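Local structure of pumilio domain-containing protein 7 (Caenorhabditis elegans, 3V71) at residues Phe52-Val63 with Glu86-Gly97. The protein binds a consensus sequence in mRNA 3' untranslated regions and modulates mRNA expression and stability, acting redundantly with related PUF proteins in oogenesis and early embryonic divisions. Numbering follows the deposited sequence.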
loop_
_atom_site.group_PDB
_atom_site.type_symbol
_atom_site.label_atom_id
_atom_site.label_comp_id
_atom_site.label_asym_id
_atom_site.label_seq_id
_atom_site.Cartn_x
_atom_site.Cartn_y
_atom_site.Cartn_z
ATOM N N PHE A 52 -23.729 11.553 27.147
ATOM C CA PHE A 52 -22.636 12.153 26.405
ATOM C C PHE A 52 -21.728 12.959 27.324
ATOM O O PHE A 52 -20.505 12.887 27.238
ATOM C CB PHE A 52 -23.185 13.056 25.299
ATOM C CG PHE A 52 -22.122 13.627 24.407
ATOM C CD1 PHE A 52 -21.718 12.949 23.268
ATOM C CD2 PHE A 52 -21.516 14.831 24.717
ATOM C CE1 PHE A 52 -20.730 13.464 22.449
ATOM C CE2 PHE A 52 -20.527 15.352 23.906
ATOM C CZ PHE A 52 -20.133 14.666 22.767
ATOM N N GLU A 53 -22.335 13.735 28.207
ATOM C CA GLU A 53 -21.569 14.582 29.102
ATOM C C GLU A 53 -20.855 13.775 30.177
ATOM O O GLU A 53 -19.742 14.114 30.577
ATOM C CB GLU A 53 -22.470 15.653 29.705
ATOM C CG GLU A 53 -23.023 16.585 28.629
ATOM C CD GLU A 53 -23.624 17.863 29.181
ATOM O OE1 GLU A 53 -24.074 17.861 30.351
ATOM O OE2 GLU A 53 -23.640 18.870 28.435
ATOM N N LYS A 54 -21.486 12.693 30.622
ATOM C CA LYS A 54 -20.895 11.821 31.627
ATOM C C LYS A 54 -19.649 11.124 31.089
ATOM O O LYS A 54 -18.694 10.871 31.832
ATOM C CB LYS A 54 -21.906 10.783 32.094
ATOM C CG LYS A 54 -21.437 9.976 33.290
ATOM C CD LYS A 54 -21.201 10.865 34.516
ATOM C CE LYS A 54 -20.591 10.074 35.684
ATOM N NZ LYS A 54 -19.243 9.490 35.374
ATOM N N PHE A 55 -19.665 10.818 29.794
ATOM C CA PHE A 55 -18.538 10.153 29.145
ATOM C C PHE A 55 -17.412 11.125 28.848
ATOM O O PHE A 55 -16.242 10.801 29.010
ATOM C CB PHE A 55 -18.983 9.478 27.848
ATOM C CG PHE A 55 -19.645 8.144 28.049
ATOM C CD1 PHE A 55 -19.249 7.303 29.085
ATOM C CD2 PHE A 55 -20.659 7.727 27.205
ATOM C CE1 PHE A 55 -19.857 6.070 29.277
ATOM C CE2 PHE A 55 -21.272 6.494 27.391
ATOM C CZ PHE A 55 -20.873 5.665 28.430
ATOM N N THR A 56 -17.785 12.329 28.432
ATOM C CA THR A 56 -16.833 13.296 27.907
ATOM C C THR A 56 -16.386 14.349 28.922
ATOM O O THR A 56 -15.540 15.189 28.612
ATOM C CB THR A 56 -17.429 14.010 26.694
ATOM O OG1 THR A 56 -18.517 14.838 27.122
ATOM C CG2 THR A 56 -17.946 12.987 25.696
ATOM N N GLU A 57 -16.953 14.313 30.125
ATOM C CA GLU A 57 -16.616 15.309 31.136
ATOM C C GLU A 57 -15.162 15.183 31.592
ATOM O O GLU A 57 -14.505 16.188 31.857
ATOM C CB GLU A 57 -17.563 15.220 32.334
ATOM C CG GLU A 57 -17.382 13.973 33.189
ATOM C CD GLU A 57 -18.418 13.855 34.308
ATOM O OE1 GLU A 57 -19.482 14.516 34.218
ATOM O OE2 GLU A 57 -18.165 13.096 35.277
ATOM N N SER A 58 -14.660 13.952 31.662
ATOM C CA SER A 58 -13.311 13.699 32.161
ATOM C C SER A 58 -12.360 13.193 31.080
ATOM O O SER A 58 -12.625 12.202 30.406
ATOM C CB SER A 58 -13.354 12.700 33.321
ATOM O OG SER A 58 -12.054 12.252 33.670
ATOM N N THR A 59 -11.234 13.873 30.935
ATOM C CA THR A 59 -10.223 13.467 29.971
ATOM C C THR A 59 -9.700 12.067 30.272
ATOM O O THR A 59 -9.590 11.221 29.384
ATOM C CB THR A 59 -9.053 14.466 29.959
ATOM O OG1 THR A 59 -9.424 15.616 29.189
ATOM C CG2 THR A 59 -7.802 13.832 29.358
ATOM N N THR A 60 -9.380 11.832 31.536
ATOM C CA THR A 60 -8.862 10.548 31.972
ATOM C C THR A 60 -9.828 9.417 31.649
ATOM O O THR A 60 -9.442 8.380 31.117
ATOM C CB THR A 60 -8.630 10.566 33.480
ATOM O OG1 THR A 60 -7.752 11.649 33.812
ATOM C CG2 THR A 60 -8.041 9.247 33.953
ATOM N N LEU A 61 -11.093 9.614 31.980
ATOM C CA LEU A 61 -12.063 8.547 31.830
ATOM C C LEU A 61 -12.344 8.296 30.367
ATOM O O LEU A 61 -12.522 7.155 29.948
ATOM C CB LEU A 61 -13.355 8.881 32.574
ATOM C CG LEU A 61 -13.576 8.110 33.880
ATOM C CD1 LEU A 61 -12.551 8.483 34.941
ATOM C CD2 LEU A 61 -14.977 8.363 34.392
ATOM N N PHE A 62 -12.379 9.377 29.597
ATOM C CA PHE A 62 -12.677 9.301 28.177
ATOM C C PHE A 62 -11.558 8.591 27.426
ATOM O O PHE A 62 -11.804 7.681 26.636
ATOM C CB PHE A 62 -12.898 10.700 27.610
ATOM C CG PHE A 62 -12.883 10.750 26.115
ATOM C CD1 PHE A 62 -14.056 10.620 25.391
ATOM C CD2 PHE A 62 -11.687 10.917 25.426
ATOM C CE1 PHE A 62 -14.040 10.661 24.010
ATOM C CE2 PHE A 62 -11.663 10.954 24.045
ATOM C CZ PHE A 62 -12.842 10.827 23.335
ATOM N N VAL A 63 -10.325 9.015 27.671
ATOM C CA VAL A 63 -9.180 8.354 27.074
ATOM C C VAL A 63 -9.232 6.867 27.374
ATOM O O VAL A 63 -9.174 6.047 26.462
ATOM C CB VAL A 63 -7.859 8.922 27.598
ATOM C CG1 VAL A 63 -6.765 7.889 27.481
ATOM C CG2 VAL A 63 -7.486 10.179 26.841
ATOM N N GLU A 86 -21.494 18.229 19.548
ATOM C CA GLU A 86 -20.918 17.031 20.148
ATOM C C GLU A 86 -19.501 16.786 19.617
ATOM O O GLU A 86 -18.588 16.475 20.379
ATOM C CB GLU A 86 -21.802 15.808 19.888
ATOM C CG GLU A 86 -23.186 15.886 20.500
ATOM C CD GLU A 86 -23.904 14.538 20.528
ATOM O OE1 GLU A 86 -23.293 13.522 20.131
ATOM O OE2 GLU A 86 -25.080 14.486 20.957
ATOM N N GLN A 87 -19.323 16.935 18.309
ATOM C CA GLN A 87 -18.027 16.694 17.692
ATOM C C GLN A 87 -16.941 17.581 18.274
ATOM O O GLN A 87 -15.776 17.187 18.320
ATOM C CB GLN A 87 -18.093 16.927 16.190
ATOM C CG GLN A 87 -19.021 16.010 15.437
ATOM C CD GLN A 87 -19.228 16.501 14.032
ATOM O OE1 GLN A 87 -18.636 17.499 13.636
ATOM N NE2 GLN A 87 -20.071 15.814 13.270
ATOM N N ARG A 88 -17.309 18.787 18.695
ATOM C CA ARG A 88 -16.317 19.718 19.220
ATOM C C ARG A 88 -15.880 19.297 20.617
ATOM O O ARG A 88 -14.739 19.528 21.023
ATOM C CB ARG A 88 -16.847 21.150 19.220
ATOM C CG ARG A 88 -17.310 21.632 17.861
ATOM C CD ARG A 88 -17.605 23.128 17.871
ATOM N NE ARG A 88 -18.628 23.499 16.890
ATOM C CZ ARG A 88 -19.929 23.609 17.163
ATOM N NH1 ARG A 88 -20.384 23.382 18.392
ATOM N NH2 ARG A 88 -20.783 23.951 16.202
ATOM N N GLU A 89 -16.787 18.667 21.349
ATOM C CA GLU A 89 -16.437 18.144 22.659
ATOM C C GLU A 89 -15.523 16.943 22.508
ATOM O O GLU A 89 -14.492 16.855 23.172
ATOM C CB GLU A 89 -17.685 17.786 23.471
ATOM C CG GLU A 89 -18.043 18.848 24.496
ATOM C CD GLU A 89 -16.831 19.297 25.302
ATOM O OE1 GLU A 89 -16.276 20.377 24.991
ATOM O OE2 GLU A 89 -16.427 18.570 26.239
ATOM N N LEU A 90 -15.900 16.026 21.623
ATOM C CA LEU A 90 -15.075 14.858 21.339
ATOM C C LEU A 90 -13.703 15.305 20.860
ATOM O O LEU A 90 -12.677 14.767 21.273
ATOM C CB LEU A 90 -15.746 13.972 20.290
ATOM C CG LEU A 90 -17.060 13.340 20.754
ATOM C CD1 LEU A 90 -17.917 12.880 19.584
ATOM C CD2 LEU A 90 -16.786 12.195 21.711
ATOM N N LEU A 91 -13.703 16.312 19.998
ATOM C CA LEU A 91 -12.478 16.847 19.432
ATOM C C LEU A 91 -11.549 17.326 20.531
ATOM O O LEU A 91 -10.379 16.956 20.576
ATOM C CB LEU A 91 -12.812 18.001 18.486
ATOM C CG LEU A 91 -11.666 18.500 17.614
ATOM C CD1 LEU A 91 -10.928 17.319 17.015
ATOM C CD2 LEU A 91 -12.208 19.403 16.530
ATOM N N ARG A 92 -12.078 18.160 21.415
ATOM C CA ARG A 92 -11.271 18.743 22.469
ATOM C C ARG A 92 -10.657 17.656 23.317
ATOM O O ARG A 92 -9.477 17.708 23.647
ATOM C CB ARG A 92 -12.114 19.652 23.355
ATOM C CG ARG A 92 -11.315 20.284 24.479
ATOM C CD ARG A 92 -12.135 21.290 25.265
ATOM N NE ARG A 92 -13.195 20.659 26.043
ATOM C CZ ARG A 92 -12.976 19.854 27.080
ATOM N NH1 ARG A 92 -11.728 19.567 27.445
ATOM N NH2 ARG A 92 -14.002 19.326 27.746
ATOM N N GLN A 93 -11.477 16.669 23.664
ATOM C CA GLN A 93 -11.072 15.602 24.568
ATOM C C GLN A 93 -10.021 14.691 23.958
ATOM O O GLN A 93 -9.136 14.196 24.657
ATOM C CB GLN A 93 -12.286 14.790 25.016
ATOM C CG GLN A 93 -13.092 15.465 26.116
ATOM C CD GLN A 93 -12.260 15.767 27.353
ATOM O OE1 GLN A 93 -11.393 16.642 27.338
ATOM N NE2 GLN A 93 -12.523 15.041 28.431
ATOM N N MET A 94 -10.126 14.465 22.655
ATOM C CA MET A 94 -9.106 13.720 21.943
ATOM C C MET A 94 -7.768 14.433 22.061
ATOM O O MET A 94 -6.769 13.851 22.484
ATOM C CB MET A 94 -9.490 13.558 20.478
ATOM C CG MET A 94 -10.705 12.675 20.271
ATOM S SD MET A 94 -10.971 12.254 18.539
ATOM C CE MET A 94 -11.388 13.861 17.866
ATOM N N ILE A 95 -7.763 15.708 21.703
ATOM C CA ILE A 95 -6.552 16.512 21.761
ATOM C C ILE A 95 -6.000 16.654 23.181
ATOM O O ILE A 95 -4.819 16.404 23.422
ATOM C CB ILE A 95 -6.782 17.886 21.139
ATOM C CG1 ILE A 95 -7.201 17.714 19.675
ATOM C CG2 ILE A 95 -5.533 18.730 21.266
ATOM C CD1 ILE A 95 -7.195 18.983 18.862
ATOM N N ASP A 96 -6.862 17.041 24.118
ATOM C CA ASP A 96 -6.445 17.233 25.505
ATOM C C ASP A 96 -5.974 15.940 26.172
ATOM O O ASP A 96 -5.309 15.974 27.210
ATOM C CB ASP A 96 -7.566 17.879 26.325
ATOM C CG ASP A 96 -7.793 19.338 25.954
ATOM O OD1 ASP A 96 -6.919 19.933 25.273
ATOM O OD2 ASP A 96 -8.843 19.892 26.353
ATOM N N GLY A 97 -6.320 14.805 25.570
ATOM C CA GLY A 97 -5.907 13.515 26.087
ATOM C C GLY A 97 -4.882 12.818 25.210
ATOM O O GLY A 97 -4.886 11.590 25.098
#
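F52 meets E86 and E89 on helix 86-96, its ring carried there by a CG that stands anti to the backbone N (chi1 -175°). E86 lays its CG over one face, 4.1 Å from the ring centroid, before its carboxylate goes on to a salt bridge with R48; E89 CB sits at the ring edge, and T56 CG2 of the next turn covers the opposite face. T56 turns its hydroxyl back to F52 O, while its own carbonyl O lies 3.0 Å from Q93 NE2. The chain then bends through E57 and S58 into helix 59-63, whose axis crosses that of helix 86-96 at -93°, whereas helix 52-56 runs nearly parallel to it; all belong to the all-helical PUF superhelix, an alpha-solenoid, with helix 71-80 intervening in the chain. T59 OG1 donates to Q93 OE1 (2.9 Å), approaching tilted from the carbonyl plane, and T59 CG2 rests on G97 CA. A leucine in place of Q93 would probably leave T59 OG1 without its acceptor and set an apolar branch against the T56 carbonyl. F62 receives Q93 CB over one ring face, 4.0 Å from the centroid, and its CE1 meets L90 CD2. Last, V63 CG2 packs 3.4 Å from G97 O.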